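Local coordinates for protein FACT complex subunit SPT16 (Ashbya gossypii, PDB 6A8M) that probably serves in the FACT complex as a histone chaperone that reorganizes nucleosomes during transcription, replication and DNA repair, its peptidase-like N-terminal domain being the part described here, at residues C73-A79 with K101-S107; I36-A40 with Y59-T63; C286-S290 with Y413-L417; K180-Y184 with L242-E247. All blocks are in the same frame, centred on the assembly; numbering follows the deposited sequence.

How the contacts relate
Followed from the N terminus, the four contacts close their loops in series, none nested in or crossing another. Contact 2 comes first, closing a loop around helix 48-57, and contact 1 follows, bridging strands 72-77 and 101-106 across helix 79-95. Both reach the same mixed sheet of the N-terminal lobe; their centres lie about 14 Å apart, and they touch where T77 OG1 packs 4.2 Å from T63 O. Contact 4 brings the start of helix 179-208 against the loop 242-247. Contact 3 spans the longest interval, joining two sheets of the M24-like domain, its centre about 49 Å from that of contact 1 and on the opposite side of the chain's centre.

Contact 1 of 4, residues C73-A79 with K101-S107; sequences CVVITSA and KIELWQS
Strands 73-77 and 101-106 run parallel, their axes 4.8 Å apart at closest and inclined by 16°. C73 pairs with I102, V74 with E103, V75 with L104, I76 with W105 and T77 with Q106. C73, V75 and T77 carry the ladder, each bonding through both N and O: C73 N to K101 O (3.1 Å), E103 N to C73 O (2.8 Å), V75 N to E103 O (2.9 Å), W105 N to V75 O (2.8 Å), T77 N to W105 O (3.1 Å) and S107 N to T77 O (2.8 Å). V74 and I76 instead turn their backbones to strand 64-68. This is a beta-alpha-beta unit, crossing through helix 79-95, with strand 101-106 at the sheet edge. S78 is the N-cap of that helix, its OG capping K81 N. A water accepts from A79 N (2.9 Å) and donates to S107 O (2.7 Å). On the face shared by V74, I76, E103 and W105, W105 (chi1 m) donates from NE1 to E103 OE2 at 2.9 Å, while E103 OE1 forms a salt bridge with R124. V74 CG1 makes a CH-pi contact 3.4 Å from the centroid of the W105 six-membered ring. T77 OG1, on the other face, is bonded to T64.

Contact 2 of 4, residues I36-A40 with Y59-T63; sequences ILGSA and YEFPT
L37, the last residue of strand 32-37, provides the main side chain here. Its CA-to-CB bond points toward the loop 59-63, and chi1 lies between wells at -144° with chi2 t (159°), bringing CD1 to 3.4 Å from E60 CG while L37 CB approaches F61 O at 3.8 Å. Helix 48-57 walls this side chain through T49, T50 and H53. E60 is extended, with chi1 and chi2 both t, and reaches to the loop after the strand, where E60 OE1 comes 3.2 Å from A40 CB; its OE2 is held by T50. P62, its ring puckered C-gamma exo, sets CG 4.2 Å from A40 CB. F61 takes an m rotamer whose end leads away, onto I7, K81 and L85. The backbones meet at G38 and T63, whose CA atoms are 4.4 Å apart. G38 adopts phi/psi of -91/-131°, and its O accepts from T63 N at 2.8 Å; L37 O is also near T63 N, at 3.0 Å, but the angle is too poor for a bond. T63 is itself in the left-handed region (53/52°), and its OG1 lies 2.5 Å from a water that is only weakly tied, at 3.4 Å, to S39 OG. One residue further on, T64 pairs with L37 in the sheet, so the arrangement is the join of a strand-helix-strand connection between adjacent antiparallel strands 32-37 and 64-68 of the AMP_N-like N-terminal lobe.

Contact 3 of 4, residues C286-S290 with Y413-L417; sequences CILAS and YALQL
Two extended strands of different sheets cross here at 38°, their axes 6.4 Å apart at closest, and they meet through side chains, without a direct hydrogen bond between them. From 286-290, the CA-to-CB bonds of C286 and L288 point toward the partner, while those of I287 and A289 point away; the I287 and A289 side chains pack on helix 179-208. Along 413-417, Y413 comes first, its CA 5.6 Å from that of C286. With chi1 p its ring leads away, its OH bonded to N317, yet C286 SG still lies 3.6 Å from Y413 CD2 in an oblique sulfur-aromatic contact (4.7 Å to the centroid of the Y413 ring). A414 follows: its O is 3.2 Å from C286 CB and 3.6 Å from L288 CD2, an acceptor buried without a partner, and its CB packs 4.1 Å from L288 CD1. L415 (m, t) starts away from the partner strand, but its CD2 comes back to 3.7 Å from C286 SG. The CA-to-CB bond of Q416 points toward the partner, its CA 6.4 Å from that of L288; Q416 CB is 4.1 Å from L288 CD1, and Q416 N 3.7 Å from L288 CD2. A water lies 3.0 Å from both Q416 OE1 and A289 O, although it has more acceptors in reach than protons. S290 OG, 3.6 Å from Q416 OE1, is bonded to S303. L417 finally packs on Q325. Such sheet-against-sheet packing, flanked by helices, is that of the pita-bread fold of the M24 family.

Contact 4 of 4, residues K180-Y184 with L242-E247; sequences KEQAY and LCPKGE
Segment 180-184 is helical, and the CA atoms of K180 and P244 lie 5.8 Å apart, those of A183 and C243 5.4 Å. Apolar contacts centre on P244: P244 CD lies 3.7 Å from A183 CB and 3.4 Å from Y184 CE1, and P244 CG 3.7 Å from K180 CG. A183, its CA-to-CB bond toward the loop, also brings CB to 3.4 Å from L242 O. Of polar bonds, one joins the segments. The CA-to-CB bond of Y184 points away from the loop, but with chi1 m the ring end comes back, so that Y184 OH donates to E247 OE2 at a very short 2.4 Å. K296 completes this cluster, bonding to Y184 OH and forming a salt bridge with E247 OE1. K180 NZ leads away to a salt bridge with D8. Within the loop, E247 N bonds to P244 O at 3.0 Å, with K245 at -56/133° and G246 at 82/1°. The loop, in the M24-like part, thus presents a type II beta turn, P244 to E247, against the start of the long helix 179-208.

Contact 1 of 4, residues C73-A79 with K101-S107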
loop_
_atom_site.group_PDB
_atom_site.type_symbol
_atom_site.label_atom_id
_atom_site.label_comp_id
_atom_site.label_asym_id
_atom_site.label_seq_id
_atom_site.Cartn_x
_atom_site.Cartn_y
_atom_site.Cartn_z
ATOM N N CYS A 73 1.291 26.465 7.124
ATOM C CA CYS A 73 1.965 25.205 7.372
ATOM C C CYS A 73 3.359 25.546 7.871
ATOM O O CYS A 73 3.982 26.483 7.369
ATOM C CB CYS A 73 2.021 24.343 6.096
ATOM S SG CYS A 73 3.099 22.906 6.165
ATOM N N VAL A 74 3.822 24.822 8.888
ATOM C CA VAL A 74 5.179 24.969 9.399
ATOM C C VAL A 74 5.913 23.675 9.102
ATOM O O VAL A 74 5.411 22.589 9.414
ATOM C CB VAL A 74 5.194 25.272 10.910
ATOM C CG1 VAL A 74 6.640 25.320 11.418
ATOM C CG2 VAL A 74 4.486 26.581 11.198
ATOM N N VAL A 75 7.085 23.789 8.481
ATOM C CA VAL A 75 7.994 22.667 8.275
ATOM C C VAL A 75 9.269 22.977 9.045
ATOM O O VAL A 75 9.894 24.016 8.810
ATOM C CB VAL A 75 8.302 22.457 6.784
ATOM C CG1 VAL A 75 9.210 21.268 6.588
ATOM C CG2 VAL A 75 7.007 22.302 5.999
ATOM N N ILE A 76 9.650 22.087 9.961
ATOM C CA ILE A 76 10.922 22.182 10.674
ATOM C C ILE A 76 11.822 21.119 10.076
ATOM O O ILE A 76 11.510 19.924 10.150
ATOM C CB ILE A 76 10.761 21.965 12.186
ATOM C CG1 ILE A 76 9.759 22.954 12.785
ATOM C CG2 ILE A 76 12.146 22.023 12.901
ATOM C CD1 ILE A 76 9.471 22.715 14.262
ATOM N N THR A 77 12.917 21.539 9.455
ATOM C CA THR A 77 13.783 20.583 8.777
ATOM C C THR A 77 15.159 21.217 8.596
ATOM O O THR A 77 15.351 22.411 8.829
ATOM C CB THR A 77 13.182 20.136 7.439
ATOM O OG1 THR A 77 13.821 18.929 7.008
ATOM C CG2 THR A 77 13.343 21.224 6.360
ATOM N N SER A 78 16.111 20.400 8.168
ATOM C CA SER A 78 17.500 20.833 8.134
ATOM C C SER A 78 17.742 21.822 6.996
ATOM O O SER A 78 16.950 21.946 6.061
ATOM C CB SER A 78 18.421 19.630 7.956
ATOM O OG SER A 78 18.206 19.063 6.675
ATOM N N ALA A 79 18.884 22.511 7.074
ATOM C CA ALA A 79 19.220 23.475 6.035
ATOM C C ALA A 79 19.347 22.798 4.674
ATOM O O ALA A 79 18.965 23.373 3.648
ATOM C CB ALA A 79 20.512 24.205 6.404
ATOM N N LYS A 101 0.172 30.411 4.138
ATOM C CA LYS A 101 1.583 30.774 4.196
ATOM C C LYS A 101 2.376 29.611 4.768
ATOM O O LYS A 101 2.137 29.197 5.908
ATOM C CB LYS A 101 1.783 32.026 5.049
ATOM C CG LYS A 101 3.212 32.525 5.095
ATOM C CD LYS A 101 3.394 33.539 6.212
ATOM C CE LYS A 101 4.752 34.193 6.106
ATOM N NZ LYS A 101 5.773 33.195 5.669
ATOM N N ILE A 102 3.325 29.101 3.991
ATOM C CA ILE A 102 4.222 28.041 4.451
ATOM C C ILE A 102 5.464 28.691 5.031
ATOM O O ILE A 102 6.078 29.547 4.387
ATOM C CB ILE A 102 4.600 27.100 3.298
ATOM C CG1 ILE A 102 3.367 26.432 2.694
ATOM C CG2 ILE A 102 5.622 26.045 3.759
ATOM C CD1 ILE A 102 3.686 25.712 1.379
ATOM N N GLU A 103 5.847 28.278 6.239
ATOM C CA GLU A 103 7.078 28.736 6.869
ATOM C C GLU A 103 8.044 27.569 6.995
ATOM O O GLU A 103 7.677 26.511 7.512
ATOM C CB GLU A 103 6.803 29.333 8.253
ATOM C CG GLU A 103 5.752 30.408 8.241
ATOM C CD GLU A 103 5.541 31.037 9.592
ATOM O OE1 GLU A 103 4.529 31.752 9.758
ATOM O OE2 GLU A 103 6.382 30.827 10.488
ATOM N N LEU A 104 9.271 27.760 6.512
ATOM C CA LEU A 104 10.344 26.789 6.693
ATOM C C LEU A 104 11.185 27.262 7.871
ATOM O O LEU A 104 11.883 28.279 7.776
ATOM C CB LEU A 104 11.187 26.670 5.424
ATOM C CG LEU A 104 10.355 26.377 4.182
ATOM C CD1 LEU A 104 11.204 26.390 2.915
ATOM C CD2 LEU A 104 9.690 25.035 4.356
ATOM N N TRP A 105 11.108 26.542 8.981
ATOM C CA TRP A 105 11.990 26.779 10.120
ATOM C C TRP A 105 13.183 25.830 10.016
ATOM O O TRP A 105 13.012 24.607 9.997
ATOM C CB TRP A 105 11.244 26.555 11.436
ATOM C CG TRP A 105 10.016 27.422 11.658
ATOM C CD1 TRP A 105 9.541 28.428 10.852
ATOM C CD2 TRP A 105 9.105 27.327 12.753
ATOM N NE1 TRP A 105 8.381 28.965 11.388
ATOM C CE2 TRP A 105 8.095 28.305 12.555
ATOM C CE3 TRP A 105 9.034 26.501 13.880
ATOM C CZ2 TRP A 105 7.047 28.485 13.455
ATOM C CZ3 TRP A 105 7.991 26.683 14.769
ATOM C CH2 TRP A 105 7.006 27.659 14.551
ATOM N N GLN A 106 14.391 26.383 9.960
ATOM C CA GLN A 106 15.580 25.563 9.784
ATOM C C GLN A 106 15.982 24.964 11.131
ATOM O O GLN A 106 16.192 25.699 12.092
ATOM C CB GLN A 106 16.690 26.428 9.203
ATOM C CG GLN A 106 17.946 25.726 8.777
ATOM C CD GLN A 106 18.921 26.703 8.133
ATOM O OE1 GLN A 106 19.904 27.125 8.752
ATOM N NE2 GLN A 106 18.636 27.083 6.893
ATOM N N SER A 107 16.049 23.640 11.210
ATOM C CA SER A 107 16.495 22.974 12.424
ATOM C C SER A 107 18.014 23.078 12.563
ATOM O O SER A 107 18.729 23.513 11.656
ATOM C CB SER A 107 16.071 21.508 12.415
ATOM O OG SER A 107 16.796 20.769 11.439
HETATM O O HOH W 1 20.295 22.654 9.567
#

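Contact 2 of 4, residues I36-A40 with Y59-T63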
loop_
_atom_site.group_PDB
_atom_site.type_symbol
_atom_site.label_atom_id
_atom_site.label_comp_id
_atom_site.label_asym_id
_atom_site.label_seq_id
_atom_site.Cartn_x
_atom_site.Cartn_y
_atom_site.Cartn_z
ATOM N N ILE A 36 5.443 14.176 12.843
ATOM C CA ILE A 36 6.856 14.245 13.207
ATOM C C ILE A 36 7.536 12.993 12.692
ATOM O O ILE A 36 7.204 11.882 13.122
ATOM C CB ILE A 36 7.074 14.383 14.724
ATOM C CG1 ILE A 36 6.060 15.352 15.342
ATOM C CG2 ILE A 36 8.505 14.838 15.006
ATOM C CD1 ILE A 36 4.782 14.679 15.801
ATOM N N LEU A 37 8.508 13.167 11.806
ATOM C CA LEU A 37 9.259 12.046 11.265
ATOM C C LEU A 37 10.633 12.069 11.920
ATOM O O LEU A 37 11.345 13.071 11.834
ATOM C CB LEU A 37 9.363 12.140 9.741
ATOM C CG LEU A 37 9.312 10.767 9.046
ATOM C CD1 LEU A 37 8.913 10.925 7.613
ATOM C CD2 LEU A 37 10.644 10.003 9.182
ATOM N N GLY A 38 10.996 10.982 12.595
ATOM C CA GLY A 38 12.320 10.932 13.176
ATOM C C GLY A 38 13.319 10.315 12.219
ATOM O O GLY A 38 13.374 10.691 11.047
ATOM N N SER A 39 14.107 9.354 12.690
ATOM C CA SER A 39 15.028 8.678 11.791
ATOM C C SER A 39 14.265 7.707 10.900
ATOM O O SER A 39 13.258 7.113 11.304
ATOM C CB SER A 39 16.111 7.939 12.586
ATOM O OG SER A 39 16.914 8.864 13.312
ATOM N N ALA A 40 14.754 7.540 9.676
ATOM C CA ALA A 40 14.110 6.616 8.753
ATOM C C ALA A 40 14.167 5.199 9.302
ATOM O O ALA A 40 15.152 4.790 9.925
ATOM C CB ALA A 40 14.774 6.682 7.379
ATOM N N TYR A 59 9.049 11.900 -1.390
ATOM C CA TYR A 59 10.213 11.364 -0.694
ATOM C C TYR A 59 9.955 11.472 0.792
ATOM O O TYR A 59 9.233 12.365 1.238
ATOM C CB TYR A 59 11.496 12.141 -0.994
ATOM C CG TYR A 59 11.843 12.163 -2.445
ATOM C CD1 TYR A 59 12.610 11.148 -2.992
ATOM C CD2 TYR A 59 11.385 13.170 -3.274
ATOM C CE1 TYR A 59 12.938 11.145 -4.325
ATOM C CE2 TYR A 59 11.701 13.170 -4.634
ATOM C CZ TYR A 59 12.486 12.145 -5.142
ATOM O OH TYR A 59 12.828 12.096 -6.482
ATOM N N GLU A 60 10.560 10.566 1.551
ATOM C CA GLU A 60 10.560 10.691 3.000
ATOM C C GLU A 60 11.647 11.689 3.410
ATOM O O GLU A 60 12.781 11.624 2.920
ATOM C CB GLU A 60 10.770 9.318 3.647
ATOM C CG GLU A 60 10.682 9.332 5.153
ATOM C CD GLU A 60 11.023 8.004 5.808
ATOM O OE1 GLU A 60 12.173 7.525 5.666
ATOM O OE2 GLU A 60 10.151 7.454 6.491
ATOM N N PHE A 61 11.289 12.650 4.268
ATOM C CA PHE A 61 12.243 13.623 4.798
ATOM C C PHE A 61 12.483 13.290 6.258
ATOM O O PHE A 61 11.656 13.638 7.119
ATOM C CB PHE A 61 11.724 15.064 4.657
ATOM C CG PHE A 61 12.022 15.727 3.320
ATOM C CD1 PHE A 61 11.906 15.032 2.127
ATOM C CD2 PHE A 61 12.360 17.069 3.270
ATOM C CE1 PHE A 61 12.179 15.662 0.903
ATOM C CE2 PHE A 61 12.621 17.710 2.058
ATOM C CZ PHE A 61 12.528 17.006 0.876
ATOM N N PRO A 62 13.551 12.578 6.599
ATOM C CA PRO A 62 13.780 12.245 8.005
ATOM C C PRO A 62 14.009 13.494 8.843
ATOM O O PRO A 62 14.323 14.574 8.331
ATOM C CB PRO A 62 15.034 11.366 7.965
ATOM C CG PRO A 62 14.994 10.761 6.613
ATOM C CD PRO A 62 14.493 11.866 5.718
ATOM N N THR A 63 13.824 13.325 10.155
ATOM C CA THR A 63 14.132 14.373 11.127
ATOM C C THR A 63 13.447 15.690 10.759
ATOM O O THR A 63 14.081 16.736 10.623
ATOM C CB THR A 63 15.649 14.545 11.230
ATOM O OG1 THR A 63 16.254 13.250 11.340
ATOM C CG2 THR A 63 16.015 15.332 12.444
HETATM O O HOH W 2 16.454 12.187 13.646
#

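Contact 3 of 4, residues C286-S290 with Y413-L417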
loop_
_atom_site.group_PDB
_atom_site.type_symbol
_atom_site.label_atom_id
_atom_site.label_comp_id
_atom_site.label_asym_id
_atom_site.label_seq_id
_atom_site.Cartn_x
_atom_site.Cartn_y
_atom_site.Cartn_z
ATOM N N CYS A 286 -2.248 -27.926 -5.126
ATOM C CA CYS A 286 -2.251 -26.469 -5.231
ATOM C C CYS A 286 -1.023 -25.838 -4.568
ATOM O O CYS A 286 -0.620 -26.224 -3.462
ATOM C CB CYS A 286 -3.528 -25.882 -4.615
ATOM S SG CYS A 286 -5.045 -26.453 -5.414
ATOM N N ILE A 287 -0.427 -24.864 -5.260
ATOM C CA ILE A 287 0.681 -24.075 -4.733
ATOM C C ILE A 287 0.327 -22.600 -4.872
ATOM O O ILE A 287 -0.034 -22.146 -5.967
ATOM C CB ILE A 287 1.996 -24.393 -5.460
ATOM C CG1 ILE A 287 2.289 -25.891 -5.324
ATOM C CG2 ILE A 287 3.138 -23.505 -4.930
ATOM C CD1 ILE A 287 3.469 -26.358 -6.133
ATOM N N LEU A 288 0.410 -21.862 -3.767
ATOM C CA LEU A 288 0.037 -20.455 -3.737
ATOM C C LEU A 288 1.274 -19.578 -3.834
ATOM O O LEU A 288 2.281 -19.815 -3.152
ATOM C CB LEU A 288 -0.711 -20.112 -2.449
ATOM C CG LEU A 288 -1.911 -20.998 -2.088
ATOM C CD1 LEU A 288 -2.611 -20.392 -0.877
ATOM C CD2 LEU A 288 -2.881 -21.176 -3.238
ATOM N N ALA A 289 1.181 -18.533 -4.649
ATOM C CA ALA A 289 2.270 -17.579 -4.770
ATOM C C ALA A 289 1.721 -16.165 -4.767
ATOM O O ALA A 289 0.648 -15.909 -5.324
ATOM C CB ALA A 289 3.065 -17.826 -6.053
ATOM N N SER A 290 2.450 -15.256 -4.116
ATOM C CA SER A 290 2.055 -13.851 -4.051
ATOM C C SER A 290 3.292 -12.975 -4.156
ATOM O O SER A 290 4.281 -13.209 -3.459
ATOM C CB SER A 290 1.345 -13.495 -2.733
ATOM O OG SER A 290 0.161 -14.238 -2.519
ATOM N N TYR A 413 -5.659 -28.707 0.293
ATOM C CA TYR A 413 -5.302 -27.662 -0.656
ATOM C C TYR A 413 -5.953 -26.342 -0.265
ATOM O O TYR A 413 -6.677 -26.241 0.727
ATOM C CB TYR A 413 -5.658 -28.052 -2.092
ATOM C CG TYR A 413 -7.127 -28.162 -2.450
ATOM C CD1 TYR A 413 -7.848 -29.324 -2.175
ATOM C CD2 TYR A 413 -7.761 -27.135 -3.150
ATOM C CE1 TYR A 413 -9.198 -29.433 -2.558
ATOM C CE2 TYR A 413 -9.095 -27.229 -3.529
ATOM C CZ TYR A 413 -9.801 -28.370 -3.235
ATOM O OH TYR A 413 -11.120 -28.455 -3.630
ATOM N N ALA A 414 -5.614 -25.313 -1.025
ATOM C CA ALA A 414 -6.112 -23.968 -0.797
ATOM C C ALA A 414 -6.035 -23.276 -2.141
ATOM O O ALA A 414 -5.364 -23.753 -3.062
ATOM C CB ALA A 414 -5.307 -23.214 0.277
ATOM N N LEU A 415 -6.753 -22.174 -2.259
ATOM C CA LEU A 415 -6.817 -21.438 -3.515
ATOM C C LEU A 415 -6.672 -19.963 -3.221
ATOM O O LEU A 415 -7.261 -19.455 -2.265
ATOM C CB LEU A 415 -8.156 -21.661 -4.258
ATOM C CG LEU A 415 -8.467 -23.121 -4.594
ATOM C CD1 LEU A 415 -9.907 -23.263 -5.092
ATOM C CD2 LEU A 415 -7.483 -23.655 -5.641
ATOM N N GLN A 416 -5.940 -19.255 -4.075
ATOM C CA GLN A 416 -5.820 -17.829 -3.853
ATOM C C GLN A 416 -5.526 -17.129 -5.169
ATOM O O GLN A 416 -4.673 -17.569 -5.937
ATOM C CB GLN A 416 -4.730 -17.527 -2.818
ATOM C CG GLN A 416 -4.612 -16.063 -2.493
ATOM C CD GLN A 416 -3.761 -15.833 -1.277
ATOM O OE1 GLN A 416 -2.571 -16.225 -1.246
ATOM N NE2 GLN A 416 -4.358 -15.239 -0.254
ATOM N N LEU A 417 -6.215 -16.016 -5.405
ATOM C CA LEU A 417 -6.021 -15.239 -6.619
ATOM C C LEU A 417 -6.084 -13.772 -6.237
ATOM O O LEU A 417 -7.002 -13.377 -5.518
ATOM C CB LEU A 417 -7.127 -15.564 -7.631
ATOM C CG LEU A 417 -7.015 -14.985 -9.032
ATOM C CD1 LEU A 417 -5.817 -15.612 -9.756
ATOM C CD2 LEU A 417 -8.311 -15.224 -9.801
HETATM O O HOH W 3 -1.785 -17.056 -3.998
#

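Contact 4 of 4, residues K180-Y184 with L242-E247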
loop_
_atom_site.group_PDB
_atom_site.type_symbol
_atom_site.label_atom_id
_atom_site.label_comp_id
_atom_site.label_asym_id
_atom_site.label_seq_id
_atom_site.Cartn_x
_atom_site.Cartn_y
_atom_site.Cartn_z
ATOM N N LYS A 180 -0.745 10.957 -12.469
ATOM C CA LYS A 180 0.625 10.502 -12.268
ATOM C C LYS A 180 0.653 9.246 -11.413
ATOM O O LYS A 180 1.366 8.281 -11.721
ATOM C CB LYS A 180 1.442 11.622 -11.624
ATOM C CG LYS A 180 2.886 11.282 -11.411
ATOM C CD LYS A 180 3.679 12.443 -10.779
ATOM C CE LYS A 180 3.164 12.829 -9.394
ATOM N NZ LYS A 180 4.102 13.779 -8.688
ATOM N N GLU A 181 -0.134 9.238 -10.337
ATOM C CA GLU A 181 -0.158 8.089 -9.446
ATOM C C GLU A 181 -0.660 6.854 -10.163
ATOM O O GLU A 181 -0.166 5.747 -9.919
ATOM C CB GLU A 181 -1.047 8.394 -8.251
ATOM C CG GLU A 181 -0.528 9.561 -7.408
ATOM C CD GLU A 181 -1.431 9.869 -6.225
ATOM O OE1 GLU A 181 -1.004 9.676 -5.074
ATOM O OE2 GLU A 181 -2.575 10.290 -6.446
ATOM N N GLN A 182 -1.685 7.012 -11.008
ATOM C CA GLN A 182 -2.187 5.856 -11.738
ATOM C C GLN A 182 -1.098 5.282 -12.654
ATOM O O GLN A 182 -0.971 4.059 -12.769
ATOM C CB GLN A 182 -3.450 6.230 -12.514
ATOM C CG GLN A 182 -4.656 6.556 -11.597
ATOM C CD GLN A 182 -5.929 6.683 -12.386
ATOM O OE1 GLN A 182 -6.110 6.001 -13.398
ATOM N NE2 GLN A 182 -6.840 7.538 -11.919
ATOM N N ALA A 183 -0.254 6.145 -13.232
ATOM C CA ALA A 183 0.853 5.660 -14.052
ATOM C C ALA A 183 1.850 4.878 -13.204
ATOM O O ALA A 183 2.276 3.783 -13.586
ATOM C CB ALA A 183 1.541 6.830 -14.762
ATOM N N TYR A 184 2.205 5.398 -12.025
ATOM C CA TYR A 184 3.139 4.653 -11.182
ATOM C C TYR A 184 2.558 3.308 -10.771
ATOM O O TYR A 184 3.291 2.314 -10.674
ATOM C CB TYR A 184 3.527 5.464 -9.949
ATOM C CG TYR A 184 4.240 6.762 -10.272
ATOM C CD1 TYR A 184 5.109 6.868 -11.369
ATOM C CD2 TYR A 184 4.060 7.875 -9.459
ATOM C CE1 TYR A 184 5.746 8.066 -11.652
ATOM C CE2 TYR A 184 4.713 9.071 -9.718
ATOM C CZ TYR A 184 5.551 9.161 -10.816
ATOM O OH TYR A 184 6.179 10.361 -11.074
ATOM N N LEU A 242 4.754 3.196 -19.686
ATOM C CA LEU A 242 3.734 3.285 -18.659
ATOM C C LEU A 242 4.005 4.394 -17.647
ATOM O O LEU A 242 3.116 4.714 -16.850
ATOM C CB LEU A 242 3.619 1.942 -17.935
ATOM C CG LEU A 242 3.391 0.694 -18.796
ATOM C CD1 LEU A 242 3.559 -0.603 -17.973
ATOM C CD2 LEU A 242 2.036 0.713 -19.501
ATOM N N CYS A 243 5.201 4.977 -17.650
ATOM C CA CYS A 243 5.494 6.092 -16.770
ATOM C C CYS A 243 4.786 7.347 -17.267
ATOM O O CYS A 243 4.360 7.412 -18.419
ATOM C CB CYS A 243 7.001 6.340 -16.704
ATOM S SG CYS A 243 7.924 5.009 -15.912
ATOM N N PRO A 244 4.653 8.363 -16.416
ATOM C CA PRO A 244 4.017 9.606 -16.861
ATOM C C PRO A 244 4.758 10.257 -18.018
ATOM O O PRO A 244 5.919 9.952 -18.313
ATOM C CB PRO A 244 4.056 10.496 -15.608
ATOM C CG PRO A 244 4.131 9.571 -14.488
ATOM C CD PRO A 244 4.924 8.379 -14.971
ATOM N N LYS A 245 4.055 11.174 -18.686
ATOM C CA LYS A 245 4.658 11.954 -19.760
ATOM C C LYS A 245 5.894 12.684 -19.252
ATOM O O LYS A 245 5.872 13.294 -18.179
ATOM C CB LYS A 245 3.650 12.953 -20.324
ATOM N N GLY A 246 6.982 12.595 -20.015
ATOM C CA GLY A 246 8.236 13.218 -19.644
ATOM C C GLY A 246 9.085 12.438 -18.659
ATOM O O GLY A 246 10.155 12.923 -18.274
ATOM N N GLU A 247 8.641 11.258 -18.229
ATOM C CA GLU A 247 9.369 10.424 -17.281
ATOM C C GLU A 247 9.774 9.110 -17.926
ATOM O O GLU A 247 9.044 8.556 -18.750
ATOM C CB GLU A 247 8.514 10.092 -16.041
ATOM C CG GLU A 247 8.414 11.183 -15.014
ATOM C CD GLU A 247 7.833 10.683 -13.694
ATOM O OE1 GLU A 247 8.259 9.615 -13.196
ATOM O OE2 GLU A 247 6.951 11.364 -13.151
#